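Local structure of amoebiasin-2 (Entamoeba histolytica, 3M86) at residues 47-52 and 84-89; 24-29 and 106-111. The protein inhibits cysteine proteases of the parasite, mainly CP1 and CP2 and less strongly CP5, by wedging three loops into the substrate-binding site. All blocks are in the same frame, centred on the assembly; numbering follows the deposited sequence. Where two conformers were deposited one is given.

Contact 1 (47-52 and 84-89)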
ATOM      1  N   ASP A  47       3.909  -3.239  15.437  1.00 18.32           N
ATOM      2  CA  ASP A  47       4.867  -2.732  16.404  1.00 17.94           C
ATOM      3  C   ASP A  47       5.892  -1.832  15.707  1.00 20.86           C
ATOM      4  O   ASP A  47       6.574  -1.058  16.366  1.00 23.30           O
ATOM      5  CB  ASP A  47       5.568  -3.870  17.154  1.00 26.65           C
ATOM      6  CG  ASP A  47       6.512  -4.662  16.270  1.00 45.99           C
ATOM      7  OD1 ASP A  47       7.434  -5.305  16.816  1.00 60.40           O
ATOM      8  OD2 ASP A  47       6.339  -4.645  15.034  1.00 51.10           O
ATOM      9  N   THR A  48       5.980  -1.914  14.378  1.00 17.02           N
ATOM     10  CA  THR A  48       7.037  -1.207  13.641  1.00 16.11           C
ATOM     11  C   THR A  48       6.548  -0.035  12.788  1.00 15.42           C
ATOM     12  O   THR A  48       7.304   0.919  12.573  1.00 15.22           O
ATOM     13  CB  THR A  48       7.877  -2.168  12.773  1.00 19.88           C
ATOM     14  OG1 THR A  48       8.364  -3.238  13.597  1.00 20.49           O
ATOM     15  CG2 THR A  48       9.085  -1.438  12.164  1.00 22.29           C
ATOM     16  N   PHE A  49       5.306  -0.110  12.304  1.00 11.87           N
ATOM     17  CA  PHE A  49       4.694   0.991  11.566  1.00 12.99           C
ATOM     18  C   PHE A  49       3.391   1.464  12.176  1.00 14.77           C
ATOM     19  O   PHE A  49       2.611   0.671  12.719  1.00 17.08           O
ATOM     20  CB  PHE A  49       4.323   0.567  10.141  1.00 13.38           C
ATOM     21  CG  PHE A  49       5.480   0.442   9.209  1.00 14.49           C
ATOM     22  CD1 PHE A  49       6.139   1.564   8.759  1.00 13.99           C
ATOM     23  CD2 PHE A  49       5.883  -0.806   8.748  1.00 21.67           C
ATOM     24  CE1 PHE A  49       7.209   1.452   7.886  1.00 16.72           C
ATOM     25  CE2 PHE A  49       6.950  -0.925   7.883  1.00 19.29           C
ATOM     26  CZ  PHE A  49       7.611   0.204   7.456  1.00 16.06           C
ATOM     27  N   SER A  50       3.146   2.764  12.054  0.53 13.71           N
ATOM     28  CA  SER A  50       1.841   3.347  12.339  0.53 15.08           C
ATOM     29  C   SER A  50       1.135   3.718  11.034  0.53 16.39           C
ATOM     30  O   SER A  50       1.767   4.191  10.095  0.53 15.52           O
ATOM     31  CB  SER A  50       2.006   4.592  13.209  0.53 20.24           C
ATOM     32  OG  SER A  50       0.761   5.220  13.445  0.53 26.37           O
ATOM     33  N   LEU A  51      -0.179   3.500  10.978  1.00 14.92           N
ATOM     34  CA  LEU A  51      -0.974   3.896   9.814  1.00 18.52           C
ATOM     35  C   LEU A  51      -1.231   5.384   9.954  1.00 28.01           C
ATOM     36  O   LEU A  51      -2.005   5.811  10.808  1.00 38.01           O
ATOM     37  CB  LEU A  51      -2.304   3.141   9.818  1.00 24.07           C
ATOM     38  CG  LEU A  51      -3.260   3.255   8.621  1.00 35.18           C
ATOM     39  CD1 LEU A  51      -3.945   4.616   8.567  1.00 44.21           C
ATOM     40  CD2 LEU A  51      -2.545   2.945   7.312  1.00 23.85           C
ATOM     41  N   SER A  52      -0.570   6.180   9.131  1.00 13.88           N
ATOM     42  CA  SER A  52      -0.688   7.620   9.239  1.00 13.74           C
ATOM     43  C   SER A  52      -1.921   8.098   8.468  1.00 16.46           C
ATOM     44  O   SER A  52      -2.598   9.035   8.872  1.00 17.97           O
ATOM     45  CB  SER A  52       0.586   8.319   8.750  1.00 23.00           C
ATOM     46  OG  SER A  52       0.994   7.835   7.490  1.00 39.93           O
ATOM     47  N   THR A  84      11.308  -5.088   8.063  1.00 16.70           N
ATOM     48  CA  THR A  84       9.905  -5.458   7.967  1.00 16.86           C
ATOM     49  C   THR A  84       9.553  -6.039   6.615  1.00 15.99           C
ATOM     50  O   THR A  84      10.277  -5.874   5.632  1.00 15.84           O
ATOM     51  CB  THR A  84       8.991  -4.222   8.120  1.00 23.85           C
ATOM     52  OG1 THR A  84       9.154  -3.368   6.977  1.00 23.72           O
ATOM     53  CG2 THR A  84       9.317  -3.451   9.372  1.00 23.54           C
ATOM     54  N   THR A  85       8.417  -6.723   6.581  1.00 15.69           N
ATOM     55  CA  THR A  85       7.799  -7.126   5.334  1.00 14.38           C
ATOM     56  C   THR A  85       6.382  -6.588   5.347  1.00 17.70           C
ATOM     57  O   THR A  85       5.683  -6.711   6.352  1.00 20.14           O
ATOM     58  CB  THR A  85       7.718  -8.644   5.224  1.00 22.30           C
ATOM     59  OG1 THR A  85       9.033  -9.198   5.349  1.00 25.50           O
ATOM     60  CG2 THR A  85       7.118  -9.040   3.883  1.00 27.19           C
ATOM     61  N   ILE A  86       5.963  -6.004   4.230  1.00 12.49           N
ATOM     62  CA  ILE A  86       4.591  -5.529   4.062  1.00 11.60           C
ATOM     63  C   ILE A  86       3.978  -6.386   2.957  1.00 15.25           C
ATOM     64  O   ILE A  86       4.578  -6.541   1.892  1.00 17.29           O
ATOM     65  CB  ILE A  86       4.555  -4.046   3.635  1.00 13.95           C
ATOM     66  CG1 ILE A  86       5.238  -3.152   4.677  1.00 14.77           C
ATOM     67  CG2 ILE A  86       3.099  -3.571   3.379  1.00 11.81           C
ATOM     68  CD1 ILE A  86       5.490  -1.730   4.174  1.00 16.73           C
ATOM     69  N   LYS A  87       2.810  -6.967   3.216  1.00 13.46           N
ATOM     70  CA  LYS A  87       2.131  -7.768   2.200  1.00 14.57           C
ATOM     71  C   LYS A  87       0.745  -7.209   1.920  1.00 15.60           C
ATOM     72  O   LYS A  87       0.024  -6.834   2.844  1.00 16.43           O
ATOM     73  CB  LYS A  87       2.002  -9.220   2.654  1.00 19.36           C
ATOM     74  CG  LYS A  87       3.311  -9.996   2.711  1.00 27.96           C
ATOM     75  CD  LYS A  87       3.084 -11.396   3.267  1.00 35.74           C
ATOM     76  CE  LYS A  87       4.386 -12.178   3.362  1.00 49.00           C
ATOM     77  NZ  LYS A  87       4.185 -13.520   3.983  1.00 51.74           N
ATOM     78  N   LEU A  88       0.378  -7.143   0.643  1.00 13.50           N
ATOM     79  CA  LEU A  88      -0.967  -6.696   0.260  1.00 13.77           C
ATOM     80  C   LEU A  88      -1.633  -7.785  -0.569  1.00 16.42           C
ATOM     81  O   LEU A  88      -0.977  -8.447  -1.372  1.00 18.72           O
ATOM     82  CB  LEU A  88      -0.903  -5.443  -0.615  1.00 14.18           C
ATOM     83  CG  LEU A  88      -0.424  -4.029  -0.245  1.00 24.06           C
ATOM     84  CD1 LEU A  88      -1.442  -3.235   0.572  1.00 21.12           C
ATOM     85  CD2 LEU A  88       0.958  -4.010   0.373  1.00 20.55           C
ATOM     86  N   GLY A  89      -2.934  -7.953  -0.390  1.00 13.68           N
ATOM     87  CA  GLY A  89      -3.695  -8.858  -1.233  1.00 14.34           C
ATOM     88  C   GLY A  89      -4.935  -8.149  -1.729  1.00 16.60           C
ATOM     89  O   GLY A  89      -5.573  -7.422  -0.979  1.00 15.16           O
TER
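Thr84 is the meeting point of this contact: one branch of its side chain touches Thr48 and both branches touch Phe49. The tight part is a methyl-methyl contact. Thr48 CG2 and Thr84 CG2 lie 3.4 Å apart, closer than two such carbons usually sit. The two threonine side chains cross at a slant. On Thr48, chi1 of -53° sets the methyl anti to the backbone N and turns it to Thr84.

Phe49 comes next. Its ring is approached at the rim, near the ring plane, by the Thr84 hydroxyl. Phe49 CE2 is 3.4 Å from Thr84 OG1. Phe49 CE2 is also 3.8 Å from Thr84 CG2, so both branches of the threonine bear on one corner of the ring. The hydroxyl has its own partner: OG1 is hydrogen-bonded to the backbone O of Val108 on the adjacent strand. This places a polar atom in a buried setting without leaving it unpaired.

Packing is looser toward Ile86. Ile86 CD1 is 4.1 Å from Phe49 CE2 and comes in obliquely to the ring. The phenyl group is also packed by Leu76, Ile26 and Ile110, which extend the apolar surroundings.

The solvent side lies at the start of 47-52. There Asp47 is exposed, and Asp47 OD2 accepts a hydrogen bond of 2.9 Å from Thr48 OG1. The hydroxyl meets the carboxylate from above, 59° out of its plane. Thr48 is thus split between a polar branch facing Asp47 and a methyl packed on Thr84. Phe49 begins strand 49-58, and Thr48 is the loop residue just before it; strand 82-91 lies in the other sheet. Side chains alone join 47-52 to 84-89. The chemistry implies mainly apolar packing, with one hydroxyl oxygen at the ring edge whose hydrogen bond goes to Val108 O in its own sheet.

Contact 2 (24-29 and 106-111)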
ATOM      1  N   ASP A  24      11.197   8.888   7.805  1.00 10.79           N
ATOM      2  CA  ASP A  24      10.614   8.839   6.455  1.00 10.07           C
ATOM      3  C   ASP A  24       9.154   8.374   6.482  1.00 11.34           C
ATOM      4  O   ASP A  24       8.636   7.992   7.541  1.00 15.05           O
ATOM      5  CB  ASP A  24      11.433   7.900   5.570  1.00 12.13           C
ATOM      6  CG  ASP A  24      12.732   8.526   5.084  1.00 12.23           C
ATOM      7  OD1 ASP A  24      13.494   7.818   4.393  1.00 14.88           O
ATOM      8  OD2 ASP A  24      13.014   9.711   5.397  1.00 15.00           O
ATOM      9  N   LEU A  25       8.499   8.410   5.321  1.00  9.59           N
ATOM     10  CA  LEU A  25       7.144   7.896   5.170  1.00 10.85           C
ATOM     11  C   LEU A  25       7.073   6.984   3.964  1.00 12.86           C
ATOM     12  O   LEU A  25       7.762   7.224   2.975  1.00 13.46           O
ATOM     13  CB  LEU A  25       6.142   9.033   4.974  1.00 14.72           C
ATOM     14  CG  LEU A  25       5.675   9.872   6.158  1.00 30.88           C
ATOM     15  CD1 LEU A  25       4.731  10.949   5.656  1.00 30.49           C
ATOM     16  CD2 LEU A  25       4.983   8.990   7.189  1.00 32.29           C
ATOM     17  N   ILE A  26       6.240   5.950   4.048  1.00  8.16           N
ATOM     18  CA  ILE A  26       5.940   5.100   2.898  1.00  8.22           C
ATOM     19  C   ILE A  26       4.529   5.398   2.440  1.00 11.28           C
ATOM     20  O   ILE A  26       3.613   5.465   3.258  1.00 10.99           O
ATOM     21  CB  ILE A  26       6.038   3.623   3.268  1.00 11.85           C
ATOM     22  CG1 ILE A  26       7.484   3.266   3.602  1.00 17.75           C
ATOM     23  CG2 ILE A  26       5.527   2.728   2.115  1.00 13.46           C
ATOM     24  CD1 ILE A  26       7.628   1.946   4.292  1.00 23.41           C
ATOM     25  N   LYS A  27       4.369   5.615   1.138  1.00  9.19           N
ATOM     26  CA  LYS A  27       3.038   5.808   0.554  1.00  7.60           C
ATOM     27  C   LYS A  27       2.820   4.751  -0.504  1.00  9.14           C
ATOM     28  O   LYS A  27       3.446   4.788  -1.556  1.00 11.18           O
ATOM     29  CB  LYS A  27       2.871   7.206  -0.066  1.00 12.52           C
ATOM     30  CG  LYS A  27       2.726   8.371   0.915  1.00 17.42           C
ATOM     31  CD  LYS A  27       2.222   9.629   0.184  1.00 19.52           C
ATOM     32  CE  LYS A  27       2.199  10.844   1.102  1.00 30.09           C
ATOM     33  NZ  LYS A  27       1.813  12.097   0.384  1.00 31.99           N
ATOM     34  N   ILE A  28       1.932   3.806  -0.210  1.00  8.11           N
ATOM     35  CA  ILE A  28       1.578   2.745  -1.140  1.00  6.80           C
ATOM     36  C   ILE A  28       0.370   3.246  -1.913  1.00  9.28           C
ATOM     37  O   ILE A  28      -0.667   3.549  -1.321  1.00 11.39           O
ATOM     38  CB  ILE A  28       1.234   1.469  -0.378  1.00  9.02           C
ATOM     39  CG1 ILE A  28       2.467   1.013   0.422  1.00 11.40           C
ATOM     40  CG2 ILE A  28       0.752   0.369  -1.342  1.00 11.67           C
ATOM     41  CD1 ILE A  28       2.160  -0.007   1.498  1.00 13.83           C
ATOM     42  N   GLN A  29       0.514   3.344  -3.228  1.00  7.35           N
ATOM     43  CA  GLN A  29      -0.519   3.916  -4.084  1.00  8.84           C
ATOM     44  C   GLN A  29      -0.888   2.881  -5.138  1.00  8.29           C
ATOM     45  O   GLN A  29      -0.065   2.544  -5.992  1.00 11.70           O
ATOM     46  CB  GLN A  29      -0.009   5.197  -4.747  1.00  9.76           C
ATOM     47  CG  GLN A  29       0.212   6.325  -3.735  1.00 14.82           C
ATOM     48  CD  GLN A  29       0.566   7.653  -4.393  1.00 21.10           C
ATOM     49  OE1 GLN A  29       0.947   7.700  -5.562  1.00 26.68           O
ATOM     50  NE2 GLN A  29       0.445   8.738  -3.634  1.00 26.41           N
ATOM     51  N   TYR A 106       6.517  -6.210  -0.142  1.00 14.54           N
ATOM     52  CA  TYR A 106       7.617  -5.264  -0.078  1.00 11.02           C
ATOM     53  C   TYR A 106       8.464  -5.529   1.174  1.00 14.44           C
ATOM     54  O   TYR A 106       7.935  -5.828   2.236  1.00 16.60           O
ATOM     55  CB  TYR A 106       7.116  -3.824  -0.002  1.00 10.61           C
ATOM     56  CG  TYR A 106       6.094  -3.399  -1.028  1.00 11.32           C
ATOM     57  CD1 TYR A 106       6.418  -3.313  -2.377  1.00 12.11           C
ATOM     58  CD2 TYR A 106       4.820  -3.023  -0.632  1.00 12.60           C
ATOM     59  CE1 TYR A 106       5.478  -2.891  -3.314  1.00 11.89           C
ATOM     60  CE2 TYR A 106       3.877  -2.606  -1.561  1.00 16.38           C
ATOM     61  CZ  TYR A 106       4.214  -2.534  -2.886  1.00 18.05           C
ATOM     62  OH  TYR A 106       3.286  -2.102  -3.796  1.00 14.31           O
ATOM     63  N   SER A 107       9.776  -5.407   1.039  1.00 13.52           N
ATOM     64  CA  SER A 107      10.677  -5.503   2.174  1.00 14.65           C
ATOM     65  C   SER A 107      11.152  -4.097   2.498  1.00 16.11           C
ATOM     66  O   SER A 107      11.632  -3.383   1.624  1.00 17.63           O
ATOM     67  CB  SER A 107      11.872  -6.386   1.822  1.00 18.35           C
ATOM     68  OG  SER A 107      11.443  -7.691   1.490  1.00 25.49           O
ATOM     69  N   VAL A 108      10.999  -3.684   3.749  1.00 14.39           N
ATOM     70  CA  VAL A 108      11.379  -2.336   4.122  1.00 12.44           C
ATOM     71  C   VAL A 108      12.339  -2.360   5.303  1.00 17.61           C
ATOM     72  O   VAL A 108      12.017  -2.887   6.366  1.00 19.63           O
ATOM     73  CB  VAL A 108      10.163  -1.464   4.459  1.00 13.66           C
ATOM     74  CG1 VAL A 108      10.634  -0.072   4.914  1.00 16.82           C
ATOM     75  CG2 VAL A 108       9.215  -1.374   3.256  1.00 15.77           C
ATOM     76  N   VAL A 109      13.533  -1.822   5.092  1.00 11.44           N
ATOM     77  CA  VAL A 109      14.522  -1.698   6.145  1.00 12.86           C
ATOM     78  C   VAL A 109      14.510  -0.265   6.642  1.00 17.95           C
ATOM     79  O   VAL A 109      14.748   0.667   5.877  1.00 17.36           O
ATOM     80  CB  VAL A 109      15.935  -2.027   5.623  1.00 18.10           C
ATOM     81  CG1 VAL A 109      16.961  -1.905   6.747  1.00 25.87           C
ATOM     82  CG2 VAL A 109      15.964  -3.417   5.004  1.00 20.70           C
ATOM     83  N   ILE A 110      14.211  -0.098   7.924  1.00 12.84           N
ATOM     84  CA  ILE A 110      14.204   1.210   8.563  1.00 13.38           C
ATOM     85  C   ILE A 110      15.500   1.377   9.343  1.00 16.12           C
ATOM     86  O   ILE A 110      15.706   0.766  10.401  1.00 14.34           O
ATOM     87  CB  ILE A 110      13.009   1.353   9.514  1.00 11.59           C
ATOM     88  CG1 ILE A 110      11.700   1.035   8.777  1.00 14.91           C
ATOM     89  CG2 ILE A 110      12.995   2.744  10.147  1.00 12.46           C
ATOM     90  CD1 ILE A 110      10.513   0.795   9.702  1.00 17.74           C
ATOM     91  N   ARG A 111      16.387   2.214   8.814  1.00 16.64           N
ATOM     92  CA  ARG A 111      17.728   2.330   9.367  1.00 15.64           C
ATOM     93  C   ARG A 111      17.854   3.589  10.199  1.00 23.33           C
ATOM     94  O   ARG A 111      17.036   4.497  10.088  1.00 35.85           O
ATOM     95  CB  ARG A 111      18.761   2.340   8.240  1.00 25.74           C
ATOM     96  OXT ARG A 111      18.769   3.720  11.011  1.00 30.07           O
TER
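Ile26 and Val108 make the closest apolar contact between 24-29 and 106-111. The two side chains point at each other and meet tip to tip. Ile26 CD1 sits 3.7 Å from Val108 CG1 and 3.8 Å from Val108 CG2, so the end of the isoleucine rests almost evenly on both valine methyls. The valine torsion explains this: with chi1 at 177°, CG1 is anti to the backbone N and CG2 anti to the carbonyl carbon, and both methyls face Ile26. Ile20 packs on both residues.

An aliphatic-aromatic contact follows two residues along each strand, at the next inward-pointing position. Ile28 CG2 is 4.3 Å from Tyr106 CE2, and the methyl approaches the ring obliquely. This is a looser fit than the first pair. Leu9 also touches the Tyr106 side chain.

The polar interaction of Tyr106 runs to another part of the chain. Tyr106 is a buried residue, and its OH is hydrogen-bonded to the backbone O of Thr10, which ties down the far end of the ring.

Two sheets packed face to face through alternate inward-pointing residues, here Ile26 and Ile28 against Val108 and Tyr106, form the beta sandwich of the chagasin-like I42 inhibitors, an immunoglobulin-like fold.

How the contacts relate
Both contacts bridge the same two sheets of the sandwich, and their centres are about 8 Å apart. Strands 25-32 and 49-58 lie in one sheet, with strand 70-78 between them. Strands 82-91 and 102-110 are consecutive in the chain and antiparallel neighbours in the other. Probable hydrogen bonds join them there, Ile86 N to Tyr106 O at 2.8 Å and Thr84 N to Val108 O at 2.9 Å. The order along the chain is 24-29, 47-52, 84-89, 106-111, so both segments of contact 1 fall between those of contact 2. Together they form part of one continuous core in the scaffold that carries the BC, DE and FG inhibitory loops.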